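Local coordinates for bromo domain-containing protein (Trypanosoma brucei brucei, PDB 5KO4) that is of uncharacterised function but carries a bromodomain, a helical module that typically recognises acetylated lysines and probably does so here, at the interface of chains A and B. Sequence-based numbering; all coordinates share one arbitrary frame. Chains: chain A/B, Putative uncharacterized protein.

The interface of chains A and B. Residues chain A 33-35, 79; chain B 24, 26, 86, 89.
A:Leu34 and A:Pro35 meet B:Asp24, B:Ile26 and B:Phe86 through an extended stretch of the ZA loop (psi 153° and 129°), which lies against the ZA loop of chain B and the start of its helix 85-105, αC of the bromodomain fold. The phenyl ring of B:Phe86 comes up to the phenol edge of A:Tyr79, the two side chains running at about a right angle. CE1 of B:Phe86 lies at the edge of the A:Tyr79 ring, in its plane, 3.4 Å from the hydroxyl OH of A:Tyr79, an edge contact and not a stack. That hydroxyl is held within its own chain: OH of A:Tyr79 donates to the carbonyl O of A:Pro35 at 2.7 Å, in the carbonyl plane on a lone pair, which ties the end of helix 62-80, αB, to the ZA loop. A:Tyr79 reaches the loop with CG anti to the backbone N (chi1 -177°). The pyrrolidine of A:Pro35 leads with CG, tip to tip with CD1 of B:Ile26 at 4.0 Å, and CG also touches CD1 of B:Phe86 and CD2 of B:Leu89. Within chain B, CD1 of B:Ile26 covers one face of the B:Phe86 ring near its rim and shares that side with A:Pro35. One branch of A:Leu34, CD2, carries that residue's contact: it meets CG2 of B:Ile26, CZ of B:Phe86 and, at 3.4 Å, the carboxylate OD2 of B:Asp24. The methylene CB of B:Asp24 lies 3.4 Å from the carbonyl O of A:Lys33, and the other carboxylate oxygen, OD1, faces CB of A:Lys33; this is packing, not bonding. A:Lys33 is poorly ordered, and its ammonium NZ makes no contact with this carboxylate. Mainly apolar packing thus carries this patch, which recurs with the chains exchanged across the two-fold axis. It joins two bromodomains, perhaps only in the crystal, at the pocket-bearing ends of their bundles, and may bear on access to the acetyl-lysine pockets.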
loop_
_atom_site.group_PDB
_atom_site.type_symbol
_atom_site.label_atom_id
_atom_site.label_comp_id
_atom_site.label_asym_id
_atom_site.label_seq_id
_atom_site.Cartn_x
_atom_site.Cartn_y
_atom_site.Cartn_z
ATOM N N LYS A 33 -7.909 -3.998 -5.834
ATOM C CA LYS A 33 -7.151 -3.851 -7.085
ATOM C C LYS A 33 -5.625 -3.956 -6.854
ATOM O O LYS A 33 -4.864 -3.920 -7.830
ATOM C CB LYS A 33 -7.477 -2.519 -7.774
ATOM C CG LYS A 33 -8.951 -2.386 -8.199
ATOM C CD LYS A 33 -9.183 -2.654 -9.701
ATOM C CE LYS A 33 -10.041 -1.597 -10.363
ATOM N NZ LYS A 33 -11.444 -1.618 -9.867
ATOM N N LEU A 34 -5.167 -4.104 -5.596
ATOM C CA LEU A 34 -3.738 -4.274 -5.327
ATOM C C LEU A 34 -3.266 -5.586 -5.940
ATOM O O LEU A 34 -4.063 -6.511 -6.115
ATOM C CB LEU A 34 -3.454 -4.262 -3.822
ATOM C CG LEU A 34 -3.670 -2.938 -3.114
ATOM C CD1 LEU A 34 -3.588 -3.112 -1.636
ATOM C CD2 LEU A 34 -2.647 -1.884 -3.569
ATOM N N PRO A 35 -1.975 -5.701 -6.309
ATOM C CA PRO A 35 -1.528 -6.909 -7.029
ATOM C C PRO A 35 -1.803 -8.199 -6.258
ATOM O O PRO A 35 -1.512 -8.284 -5.061
ATOM C CB PRO A 35 -0.024 -6.681 -7.229
ATOM C CG PRO A 35 0.324 -5.485 -6.413
ATOM C CD PRO A 35 -0.910 -4.687 -6.237
ATOM N N TYR A 79 -1.514 -10.283 3.843
ATOM C CA TYR A 79 -1.064 -9.788 2.551
ATOM C C TYR A 79 0.377 -9.258 2.619
ATOM O O TYR A 79 1.205 -9.574 1.762
ATOM C CB TYR A 79 -2.016 -8.680 2.071
ATOM C CG TYR A 79 -1.686 -8.147 0.698
ATOM C CD1 TYR A 79 -2.048 -8.845 -0.444
ATOM C CD2 TYR A 79 -1.072 -6.911 0.541
ATOM C CE1 TYR A 79 -1.794 -8.335 -1.712
ATOM C CE2 TYR A 79 -0.753 -6.420 -0.715
ATOM C CZ TYR A 79 -1.142 -7.117 -1.845
ATOM O OH TYR A 79 -0.834 -6.586 -3.073
ATOM N N ASP B 24 -2.102 -0.998 -10.829
ATOM C CA ASP B 24 -2.772 -0.202 -9.805
ATOM C C ASP B 24 -1.937 1.020 -9.380
ATOM O O ASP B 24 -2.325 1.729 -8.465
ATOM C CB ASP B 24 -3.057 -1.093 -8.592
ATOM C CG ASP B 24 -4.094 -0.544 -7.648
ATOM O OD1 ASP B 24 -5.085 0.051 -8.131
ATOM O OD2 ASP B 24 -3.909 -0.681 -6.437
ATOM N N ILE B 26 0.989 1.314 -7.769
ATOM C CA ILE B 26 1.465 1.300 -6.389
ATOM C C ILE B 26 2.827 1.991 -6.259
ATOM O O ILE B 26 3.171 2.404 -5.155
ATOM C CB ILE B 26 1.506 -0.129 -5.770
ATOM C CG1 ILE B 26 2.548 -1.034 -6.445
ATOM C CG2 ILE B 26 0.125 -0.778 -5.856
ATOM C CD1 ILE B 26 2.730 -2.375 -5.722
ATOM N N PHE B 86 3.652 -6.947 -3.473
ATOM C CA PHE B 86 4.268 -5.715 -3.970
ATOM C C PHE B 86 5.673 -6.033 -4.497
ATOM O O PHE B 86 6.067 -5.541 -5.552
ATOM C CB PHE B 86 4.392 -4.676 -2.857
ATOM C CG PHE B 86 3.139 -3.913 -2.494
ATOM C CD1 PHE B 86 1.885 -4.367 -2.886
ATOM C CD2 PHE B 86 3.222 -2.668 -1.896
ATOM C CE1 PHE B 86 0.734 -3.635 -2.583
ATOM C CE2 PHE B 86 2.072 -1.927 -1.622
ATOM C CZ PHE B 86 0.836 -2.422 -1.960
ATOM N N LEU B 89 5.583 -8.041 -7.781
ATOM C CA LEU B 89 5.394 -7.157 -8.923
ATOM C C LEU B 89 6.670 -6.374 -9.216
ATOM O O LEU B 89 7.064 -6.242 -10.376
ATOM C CB LEU B 89 4.243 -6.200 -8.646
ATOM C CG LEU B 89 4.024 -5.112 -9.702
ATOM C CD1 LEU B 89 3.643 -5.722 -11.061
ATOM C CD2 LEU B 89 2.963 -4.156 -9.247
#